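Local coordinates for long form salivary protein D7L1 (Anopheles stephensi, PDB 3NHI), which binds and sequesters cysteinyl leukotrienes and thromboxane A2 analogues in the saliva of a blood-feeding mosquito, blunting the host response to the bite, at residues A[41-45]-A[46-50]; A[108-111]-A[112-116]; A[15-18]-A[19-23]. One frame throughout, in Å; residues are numbered along the deposited sequence.

Overall arrangement
The three contacts illustrate how a helical lipid carrier builds its pocket from short helical stretches and a loop. All three touch the same bound 5-hydroxyeicosatetraenoic acid: contact 3 meets the lipid at C4 to C9, contact 1 at C14 to C16, and contact 2 at C16 to C20. Contacts 1 and 2 have centres about 10 Å apart and are joined covalently, with Cys50 SG bonded to Cys109 SG at 2.0 Å, and by a probable hydrogen bond of 2.6 Å between Leu41 O and Tyr113 OH. Contact 3 lies about 13 Å from contact 1 by centres, its His22 packing on Ile47 and Cys50, but stays about 6 Å from contact 2 at the nearest atoms.

Contact 1: residues A[41-45]-A[46-50]; sequences LEPND and AITHC. With EAH ((5S,7E,9E,11Z,14Z)-5-hydroxyicosa-7,9,11,14-tetraenoic acid), chain B.
Asp45 stands at the N-cap of helix 46-58, and its carboxylate turns back to receive the first amides of the helix. Thr48 N reaches Asp45 OD2 at 3.2 Å in a nearly straight bond, while Ile47 N adds a weak one to the same oxygen. The first torsion makes this possible: CG lies between the backbone N and the carbonyl carbon (chi1 66°), which brings OD2 over the start of the helix. The other carboxylate oxygen, OD1, is held by Tyr32 of helix 28-37.

Thr48 works in the other direction. Its OG1 donates to Pro43 O at 2.8 Å, in the carbonyl plane and on a lone pair. That carbonyl also takes a weak bond from Asp45 N, closing an inverse gamma turn centred on Asn44. The Thr48 methyl CG2 rests instead on the backbone carbon C of Leu41, 3.7 Å away.

His49 completes the arrangement one residue farther on. Its NE2 points straight at Asn44 OD1 (2.8 Å, 174°), which lies in the ring plane, although amide and ring are turned 59° against each other. Asp45 O, already bonded to His49 N at 2.9 Å, sits 3.0 Å above the ring plane, over its centre. On the pocket side Leu41 CD2 touches C15 of the bound fatty acid at 3.7 Å.

Cap, hydroxyl and imidazole thus tie the loop of residues 41-45 to the first turn of the helix. The amides at the helix start would probably stabilise the negative charge of Asp45, and the bond from NE2 to Asn44 OD1 helps to fix the rotation of the imidazole and is consistent with a proton on NE2.

Contact 2: residues A[108-111]-A[112-116]; sequences SCVD and LYNAY. With EAH ((5S,7E,9E,11Z,14Z)-5-hydroxyicosa-7,9,11,14-tetraenoic acid), chain B.
Val110 O accepts from Asn114 N at 2.8 Å, and the same oxygen lies close beneath the Asn114 amide, whose CG is 3.2 Å away. The two side chains run alongside each other in the same direction, the Val110 branch CG2 meeting Asn114 ND2 at 3.7 Å. With CG anti to the carbonyl carbon (chi1 -73°), the amide of Asn114 folds back along the helix toward the preceding turn. There a water links it to Asp111: the water accepts from Asn114 ND2 and donates to Asp111 OD1 at 2.8 Å, a bridge between residues three apart. The other oxygen of Asp111, OD2, is hydrogen-bonded to Ser106 OG, so both ends of the carboxylate are engaged.

At the start of the helix Ser108 is the N-cap. Its OG accepts from Asp111 N at 3.1 Å, a capping bond, while its carbonyl O takes Leu112 N at 3.0 Å and begins the regular ladder that Cys109, Val110 and Asp111 continue. Leu112 CG packs against the carbonyl O of Ser108.

Farther along, Tyr116 brings the helix to the ligand. Its OH comes within 3.5 Å of EAH C19 near the methyl end of the fatty acid and is hydrogen-bonded to Tyr95 OH.

This first part of helix 109-130 therefore packs three ways. Tyr113 sets its ring against His49 of helix 46-58, the planes at about 50°, Leu112 and Ala115 lie on Phe69 of strand 68-69, and Tyr116 borders the lipid pocket.

Contact 3: residues A[15-18]-A[19-23]; sequences YKRC and YEDHL. With EAH ((5S,7E,9E,11Z,14Z)-5-hydroxyicosa-7,9,11,14-tetraenoic acid), chain B.
Arg17 with Asp21 and Lys16 with Glu20 form two salt bridges of i to i+4 spacing on helix 8-22. In the tighter one Arg17 NE donates to Asp21 OD2 at 2.8 Å, in the guanidinium plane but 35° out of the carboxylate plane. The Arg17 chain bends at chi2 (56°) to bring NE there, and a water joins NH2 to OD2 as well. The looser pair, Lys16 NZ and Glu20 OE1, is long at 3.9 Å; two waters bridge the ammonium to the separate carboxylate oxygens.

Against the lipid the contacts are van der Waals. Tyr15 lays a ring face under EAH C8 (CG to C8 3.7 Å), and Tyr19 brings its OH to 3.6 Å from EAH C7, the hydroxyl being bonded to Asn37.

Within the helix, Tyr15 O lies at the edge of the Tyr19 ring, 2.9 Å from CD2. Near the helix end Asp21 N bonds Arg17 O, while Cys18 O receives weak bonds from Asp21 N and His22 N, and Tyr19 O accepts from His22 N and Leu23 N.

Around it, Cys18 is disulfide-linked to Cys54 of helix 46-58, Leu23 packs on helix 28-37, and Glu20 and Asp21 form salt bridges with Arg212 and Arg17 with Glu209, both on helix 207-216.

Contact 1: residues A[41-45]-A[46-50]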
loop_
_atom_site.group_PDB
_atom_site.type_symbol
_atom_site.label_atom_id
_atom_site.label_comp_id
_atom_site.label_asym_id
_atom_site.label_seq_id
_atom_site.Cartn_x
_atom_site.Cartn_y
_atom_site.Cartn_z
ATOM N N LEU A 41 18.717 4.904 -8.700
ATOM C CA LEU A 41 18.131 3.989 -9.683
ATOM C C LEU A 41 19.218 3.131 -10.325
ATOM O O LEU A 41 19.506 3.226 -11.522
ATOM C CB LEU A 41 17.287 4.745 -10.714
ATOM C CG LEU A 41 15.952 5.310 -10.221
ATOM C CD1 LEU A 41 15.261 6.063 -11.350
ATOM C CD2 LEU A 41 15.061 4.193 -9.701
ATOM N N GLU A 42 19.812 2.296 -9.482
ATOM C CA GLU A 42 20.948 1.461 -9.819
ATOM C C GLU A 42 20.763 0.111 -9.122
ATOM O O GLU A 42 20.048 0.030 -8.119
ATOM C CB GLU A 42 22.249 2.106 -9.327
ATOM C CG GLU A 42 22.569 3.470 -9.905
ATOM C CD GLU A 42 23.649 4.191 -9.114
ATOM O OE1 GLU A 42 24.679 3.566 -8.788
ATOM O OE2 GLU A 42 23.472 5.391 -8.827
ATOM N N PRO A 43 21.388 -0.958 -9.652
ATOM C CA PRO A 43 22.167 -0.991 -10.894
ATOM C C PRO A 43 21.287 -0.885 -12.131
ATOM O O PRO A 43 20.067 -0.985 -12.033
ATOM C CB PRO A 43 22.836 -2.368 -10.851
ATOM C CG PRO A 43 21.949 -3.191 -10.043
ATOM C CD PRO A 43 21.368 -2.275 -8.993
ATOM N N ASN A 44 21.912 -0.675 -13.283
ATOM C CA ASN A 44 21.197 -0.550 -14.544
ATOM C C ASN A 44 20.884 -1.937 -15.120
ATOM O O ASN A 44 21.529 -2.401 -16.066
ATOM C CB ASN A 44 22.021 0.303 -15.521
ATOM C CG ASN A 44 21.338 0.507 -16.865
ATOM O OD1 ASN A 44 20.124 0.354 -17.008
ATOM N ND2 ASN A 44 22.134 0.863 -17.869
ATOM N N ASP A 45 19.892 -2.599 -14.538
ATOM C CA ASP A 45 19.445 -3.899 -15.025
ATOM C C ASP A 45 17.933 -4.021 -14.897
ATOM O O ASP A 45 17.293 -3.118 -14.358
ATOM C CB ASP A 45 20.185 -5.055 -14.314
ATOM C CG ASP A 45 19.873 -5.155 -12.819
ATOM O OD1 ASP A 45 20.690 -5.776 -12.109
ATOM O OD2 ASP A 45 18.833 -4.660 -12.343
ATOM N N ALA A 46 17.376 -5.130 -15.379
ATOM C CA ALA A 46 15.928 -5.330 -15.448
ATOM C C ALA A 46 15.227 -5.319 -14.091
ATOM O O ALA A 46 14.057 -4.962 -14.008
ATOM C CB ALA A 46 15.604 -6.620 -16.184
ATOM N N ILE A 47 15.937 -5.710 -13.034
ATOM C CA ILE A 47 15.372 -5.679 -11.683
ATOM C C ILE A 47 15.057 -4.228 -11.308
ATOM O O ILE A 47 13.928 -3.911 -10.943
ATOM C CB ILE A 47 16.311 -6.364 -10.645
ATOM C CG1 ILE A 47 16.420 -7.862 -10.948
ATOM C CG2 ILE A 47 15.788 -6.146 -9.213
ATOM C CD1 ILE A 47 17.573 -8.575 -10.255
ATOM N N THR A 48 16.044 -3.349 -11.446
ATOM C CA THR A 48 15.829 -1.929 -11.206
ATOM C C THR A 48 14.853 -1.316 -12.206
ATOM O O THR A 48 14.004 -0.512 -11.815
ATOM C CB THR A 48 17.147 -1.168 -11.243
ATOM O OG1 THR A 48 18.039 -1.754 -10.287
ATOM C CG2 THR A 48 16.943 0.307 -10.902
ATOM N N HIS A 49 14.941 -1.705 -13.482
ATOM C CA HIS A 49 14.042 -1.133 -14.490
ATOM C C HIS A 49 12.588 -1.346 -14.087
ATOM O O HIS A 49 11.789 -0.403 -14.104
ATOM C CB HIS A 49 14.244 -1.720 -15.893
ATOM C CG HIS A 49 15.637 -1.592 -16.428
ATOM N ND1 HIS A 49 16.120 -2.426 -17.415
ATOM C CD2 HIS A 49 16.647 -0.742 -16.123
ATOM C CE1 HIS A 49 17.365 -2.089 -17.699
ATOM N NE2 HIS A 49 17.711 -1.074 -16.930
ATOM N N CYS A 50 12.240 -2.575 -13.710
ATOM C CA CYS A 50 10.849 -2.847 -13.387
ATOM C C CYS A 50 10.447 -2.306 -12.030
ATOM O O CYS A 50 9.282 -1.968 -11.812
ATOM C CB CYS A 50 10.521 -4.333 -13.530
ATOM S SG CYS A 50 10.547 -4.921 -15.242
HETATM O O1 EAH B . 8.382 7.032 6.382
HETATM C C1 EAH B . 9.137 6.655 5.450
HETATM O O2 EAH B . 9.832 5.612 5.521
HETATM C C2 EAH B . 9.199 7.496 4.190
HETATM C C3 EAH B . 10.399 7.107 3.323
HETATM C C4 EAH B . 10.015 6.075 2.265
HETATM C C5 EAH B . 11.228 5.680 1.448
HETATM O O3 EAH B . 11.564 6.697 0.652
HETATM C C6 EAH B . 10.918 4.445 0.608
HETATM C C7 EAH B . 12.061 4.117 -0.340
HETATM C C8 EAH B . 11.668 4.441 -1.766
HETATM C C9 EAH B . 12.836 4.335 -2.633
HETATM C C10 EAH B . 12.560 4.784 -3.856
HETATM C C11 EAH B . 13.761 4.662 -4.679
HETATM C C12 EAH B . 13.844 5.102 -5.937
HETATM C C13 EAH B . 12.699 5.762 -6.669
HETATM C C14 EAH B . 11.979 4.697 -7.468
HETATM C C15 EAH B . 11.540 4.860 -8.718
HETATM C C16 EAH B . 11.693 6.144 -9.496
HETATM C C17 EAH B . 10.376 6.904 -9.454
HETATM C C18 EAH B . 10.383 7.931 -8.330
HETATM C C19 EAH B . 9.293 8.966 -8.550
HETATM C C20 EAH B . 9.230 9.933 -7.391
#

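Contact 2: residues A[108-111]-A[112-116]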
loop_
_atom_site.group_PDB
_atom_site.type_symbol
_atom_site.label_atom_id
_atom_site.label_comp_id
_atom_site.label_asym_id
_atom_site.label_seq_id
_atom_site.Cartn_x
_atom_site.Cartn_y
_atom_site.Cartn_z
ATOM N N SER A 108 7.531 -0.334 -21.704
ATOM C CA SER A 108 8.264 -1.420 -21.047
ATOM C C SER A 108 9.054 -0.877 -19.858
ATOM O O SER A 108 9.294 0.335 -19.742
ATOM C CB SER A 108 9.232 -2.073 -22.027
ATOM O OG SER A 108 10.238 -1.150 -22.429
ATOM N N CYS A 109 9.470 -1.773 -18.974
ATOM C CA CYS A 109 10.292 -1.368 -17.835
ATOM C C CYS A 109 11.514 -0.567 -18.283
ATOM O O CYS A 109 11.776 0.510 -17.741
ATOM C CB CYS A 109 10.761 -2.572 -17.041
ATOM S SG CYS A 109 9.466 -3.530 -16.279
ATOM N N VAL A 110 12.254 -1.067 -19.275
ATOM C CA VAL A 110 13.472 -0.378 -19.697
ATOM C C VAL A 110 13.178 0.965 -20.372
ATOM O O VAL A 110 13.922 1.930 -20.170
ATOM C CB VAL A 110 14.413 -1.280 -20.554
ATOM C CG1 VAL A 110 13.839 -1.548 -21.948
ATOM C CG2 VAL A 110 15.805 -0.667 -20.650
ATOM N N ASP A 111 12.088 1.035 -21.137
ATOM C CA ASP A 111 11.730 2.286 -21.809
ATOM C C ASP A 111 11.383 3.367 -20.789
ATOM O O ASP A 111 11.822 4.514 -20.923
ATOM C CB ASP A 111 10.586 2.088 -22.817
ATOM C CG ASP A 111 11.064 1.527 -24.150
ATOM O OD1 ASP A 111 12.289 1.476 -24.387
ATOM O OD2 ASP A 111 10.199 1.166 -24.971
ATOM N N LEU A 112 10.637 3.001 -19.751
ATOM C CA LEU A 112 10.289 3.972 -18.715
ATOM C C LEU A 112 11.501 4.362 -17.875
ATOM O O LEU A 112 11.685 5.531 -17.574
ATOM C CB LEU A 112 9.133 3.463 -17.850
ATOM C CG LEU A 112 7.828 3.189 -18.602
ATOM C CD1 LEU A 112 6.789 2.742 -17.625
ATOM C CD2 LEU A 112 7.342 4.422 -19.367
ATOM N N TYR A 113 12.326 3.385 -17.514
ATOM C CA TYR A 113 13.579 3.662 -16.818
ATOM C C TYR A 113 14.463 4.625 -17.607
ATOM O O TYR A 113 14.947 5.617 -17.055
ATOM C CB TYR A 113 14.317 2.358 -16.545
ATOM C CG TYR A 113 15.685 2.512 -15.910
ATOM C CD1 TYR A 113 15.828 2.497 -14.522
ATOM C CD2 TYR A 113 16.833 2.650 -16.692
ATOM C CE1 TYR A 113 17.078 2.609 -13.923
ATOM C CE2 TYR A 113 18.096 2.769 -16.100
ATOM C CZ TYR A 113 18.206 2.743 -14.718
ATOM O OH TYR A 113 19.448 2.864 -14.128
ATOM N N ASN A 114 14.674 4.338 -18.890
ATOM C CA ASN A 114 15.540 5.183 -19.706
ATOM C C ASN A 114 14.996 6.605 -19.812
ATOM O O ASN A 114 15.760 7.567 -19.759
ATOM C CB ASN A 114 15.745 4.584 -21.105
ATOM C CG ASN A 114 16.650 3.359 -21.100
ATOM O OD1 ASN A 114 17.429 3.142 -20.171
ATOM N ND2 ASN A 114 16.568 2.567 -22.164
ATOM N N ALA A 115 13.682 6.736 -19.966
ATOM C CA ALA A 115 13.063 8.054 -20.070
ATOM C C ALA A 115 13.120 8.813 -18.751
ATOM O O ALA A 115 13.396 10.018 -18.736
ATOM C CB ALA A 115 11.617 7.931 -20.545
ATOM N N TYR A 116 12.860 8.116 -17.647
ATOM C CA TYR A 116 12.769 8.782 -16.361
ATOM C C TYR A 116 14.126 9.062 -15.714
ATOM O O TYR A 116 14.254 10.007 -14.937
ATOM C CB TYR A 116 11.826 8.042 -15.394
ATOM C CG TYR A 116 11.525 8.867 -14.163
ATOM C CD1 TYR A 116 10.693 9.983 -14.243
ATOM C CD2 TYR A 116 12.115 8.561 -12.933
ATOM C CE1 TYR A 116 10.444 10.769 -13.119
ATOM C CE2 TYR A 116 11.870 9.330 -11.805
ATOM C CZ TYR A 116 11.040 10.428 -11.909
ATOM O OH TYR A 116 10.813 11.203 -10.789
HETATM O O1 EAH B . 8.382 7.032 6.382
HETATM C C1 EAH B . 9.137 6.655 5.450
HETATM O O2 EAH B . 9.832 5.612 5.521
HETATM C C2 EAH B . 9.199 7.496 4.190
HETATM C C3 EAH B . 10.399 7.107 3.323
HETATM C C4 EAH B . 10.015 6.075 2.265
HETATM C C5 EAH B . 11.228 5.680 1.448
HETATM O O3 EAH B . 11.564 6.697 0.652
HETATM C C6 EAH B . 10.918 4.445 0.608
HETATM C C7 EAH B . 12.061 4.117 -0.340
HETATM C C8 EAH B . 11.668 4.441 -1.766
HETATM C C9 EAH B . 12.836 4.335 -2.633
HETATM C C10 EAH B . 12.560 4.784 -3.856
HETATM C C11 EAH B . 13.761 4.662 -4.679
HETATM C C12 EAH B . 13.844 5.102 -5.937
HETATM C C13 EAH B . 12.699 5.762 -6.669
HETATM C C14 EAH B . 11.979 4.697 -7.468
HETATM C C15 EAH B . 11.540 4.860 -8.718
HETATM C C16 EAH B . 11.693 6.144 -9.496
HETATM C C17 EAH B . 10.376 6.904 -9.454
HETATM C C18 EAH B . 10.383 7.931 -8.330
HETATM C C19 EAH B . 9.293 8.966 -8.550
HETATM C C20 EAH B . 9.230 9.933 -7.391
HETATM O O HOH W 1 14.606 2.993 -24.293
#

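Contact 3: residues A[15-18]-A[19-23]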
loop_
_atom_site.group_PDB
_atom_site.type_symbol
_atom_site.label_atom_id
_atom_site.label_comp_id
_atom_site.label_asym_id
_atom_site.label_seq_id
_atom_site.Cartn_x
_atom_site.Cartn_y
_atom_site.Cartn_z
ATOM N N TYR A 15 5.860 2.399 -2.252
ATOM C CA TYR A 15 7.270 2.033 -2.109
ATOM C C TYR A 15 7.417 0.602 -1.592
ATOM O O TYR A 15 8.171 -0.191 -2.163
ATOM C CB TYR A 15 8.031 3.011 -1.201
ATOM C CG TYR A 15 7.959 4.465 -1.649
ATOM C CD1 TYR A 15 8.196 4.823 -2.982
ATOM C CD2 TYR A 15 7.665 5.477 -0.741
ATOM C CE1 TYR A 15 8.125 6.145 -3.397
ATOM C CE2 TYR A 15 7.590 6.813 -1.149
ATOM C CZ TYR A 15 7.829 7.131 -2.476
ATOM O OH TYR A 15 7.753 8.429 -2.913
ATOM N N LYS A 16 6.681 0.255 -0.540
ATOM C CA LYS A 16 6.877 -1.044 0.102
ATOM C C LYS A 16 6.363 -2.175 -0.771
ATOM O O LYS A 16 6.998 -3.226 -0.849
ATOM C CB LYS A 16 6.291 -1.078 1.520
ATOM C CG LYS A 16 4.767 -1.079 1.623
ATOM C CD LYS A 16 4.185 -2.472 1.894
ATOM C CE LYS A 16 2.673 -2.392 2.158
ATOM N NZ LYS A 16 2.122 -3.723 2.509
ATOM N N ARG A 17 5.232 -1.969 -1.447
ATOM C CA ARG A 17 4.706 -3.001 -2.338
ATOM C C ARG A 17 5.642 -3.223 -3.522
ATOM O O ARG A 17 5.858 -4.363 -3.945
ATOM C CB ARG A 17 3.273 -2.685 -2.782
ATOM C CG ARG A 17 2.703 -3.644 -3.824
ATOM C CD ARG A 17 2.730 -5.106 -3.373
ATOM N NE ARG A 17 1.981 -5.925 -4.323
ATOM C CZ ARG A 17 0.693 -6.236 -4.199
ATOM N NH1 ARG A 17 0.001 -5.814 -3.148
ATOM N NH2 ARG A 17 0.103 -6.968 -5.135
ATOM N N CYS A 18 6.214 -2.144 -4.045
ATOM C CA CYS A 18 7.176 -2.291 -5.134
ATOM C C CYS A 18 8.440 -3.007 -4.679
ATOM O O CYS A 18 8.968 -3.832 -5.425
ATOM C CB CYS A 18 7.487 -0.948 -5.791
ATOM S SG CYS A 18 6.103 -0.265 -6.732
ATOM N N TYR A 19 8.924 -2.718 -3.465
ATOM C CA TYR A 19 10.033 -3.495 -2.902
ATOM C C TYR A 19 9.659 -4.975 -2.837
ATOM O O TYR A 19 10.428 -5.838 -3.254
ATOM C CB TYR A 19 10.402 -3.008 -1.495
ATOM C CG TYR A 19 11.400 -1.871 -1.395
ATOM C CD1 TYR A 19 12.669 -2.083 -0.860
ATOM C CD2 TYR A 19 11.055 -0.574 -1.772
ATOM C CE1 TYR A 19 13.581 -1.042 -0.730
ATOM C CE2 TYR A 19 11.962 0.479 -1.644
ATOM C CZ TYR A 19 13.219 0.231 -1.126
ATOM O OH TYR A 19 14.107 1.268 -1.006
ATOM N N GLU A 20 8.477 -5.278 -2.311
ATOM C CA GLU A 20 8.045 -6.679 -2.199
ATOM C C GLU A 20 8.031 -7.389 -3.542
ATOM O O GLU A 20 8.426 -8.566 -3.648
ATOM C CB GLU A 20 6.661 -6.778 -1.556
ATOM C CG GLU A 20 6.631 -6.440 -0.080
ATOM C CD GLU A 20 5.233 -6.382 0.497
ATOM O OE1 GLU A 20 5.123 -5.997 1.676
ATOM O OE2 GLU A 20 4.251 -6.702 -0.214
ATOM N N ASP A 21 7.581 -6.682 -4.569
ATOM C CA ASP A 21 7.375 -7.318 -5.856
ATOM C C ASP A 21 8.618 -7.336 -6.740
ATOM O O ASP A 21 8.648 -8.053 -7.744
ATOM C CB ASP A 21 6.182 -6.695 -6.564
ATOM C CG ASP A 21 4.860 -7.075 -5.908
ATOM O OD1 ASP A 21 4.857 -7.934 -5.000
ATOM O OD2 ASP A 21 3.836 -6.527 -6.319
ATOM N N HIS A 22 9.642 -6.570 -6.369
ATOM C CA HIS A 22 10.834 -6.446 -7.230
ATOM C C HIS A 22 12.173 -6.764 -6.591
ATOM O O HIS A 22 13.124 -7.062 -7.303
ATOM C CB HIS A 22 10.845 -5.082 -7.928
ATOM C CG HIS A 22 9.662 -4.892 -8.812
ATOM N ND1 HIS A 22 9.602 -5.416 -10.086
ATOM C CD2 HIS A 22 8.451 -4.339 -8.574
ATOM C CE1 HIS A 22 8.417 -5.157 -10.608
ATOM N NE2 HIS A 22 7.697 -4.510 -9.709
ATOM N N LEU A 23 12.274 -6.712 -5.268
ATOM C CA LEU A 23 13.514 -7.138 -4.630
ATOM C C LEU A 23 13.793 -8.598 -4.955
ATOM O O LEU A 23 12.883 -9.437 -4.925
ATOM C CB LEU A 23 13.467 -6.952 -3.116
ATOM C CG LEU A 23 13.660 -5.540 -2.569
ATOM C CD1 LEU A 23 13.286 -5.534 -1.098
ATOM C CD2 LEU A 23 15.088 -5.025 -2.769
HETATM O O1 EAH B . 8.382 7.032 6.382
HETATM C C1 EAH B . 9.137 6.655 5.450
HETATM O O2 EAH B . 9.832 5.612 5.521
HETATM C C2 EAH B . 9.199 7.496 4.190
HETATM C C3 EAH B . 10.399 7.107 3.323
HETATM C C4 EAH B . 10.015 6.075 2.265
HETATM C C5 EAH B . 11.228 5.680 1.448
HETATM O O3 EAH B . 11.564 6.697 0.652
HETATM C C6 EAH B . 10.918 4.445 0.608
HETATM C C7 EAH B . 12.061 4.117 -0.340
HETATM C C8 EAH B . 11.668 4.441 -1.766
HETATM C C9 EAH B . 12.836 4.335 -2.633
HETATM C C10 EAH B . 12.560 4.784 -3.856
HETATM C C11 EAH B . 13.761 4.662 -4.679
HETATM C C12 EAH B . 13.844 5.102 -5.937
HETATM C C13 EAH B . 12.699 5.762 -6.669
HETATM C C14 EAH B . 11.979 4.697 -7.468
HETATM C C15 EAH B . 11.540 4.860 -8.718
HETATM C C16 EAH B . 11.693 6.144 -9.496
HETATM C C17 EAH B . 10.376 6.904 -9.454
HETATM C C18 EAH B . 10.383 7.931 -8.330
HETATM C C19 EAH B . 9.293 8.966 -8.550
HETATM C C20 EAH B . 9.230 9.933 -7.391
HETATM O O HOH W 2 3.120 -6.493 3.336
HETATM O O HOH W 3 1.905 -5.085 -0.082
HETATM O O HOH W 4 1.598 -7.906 -7.519
#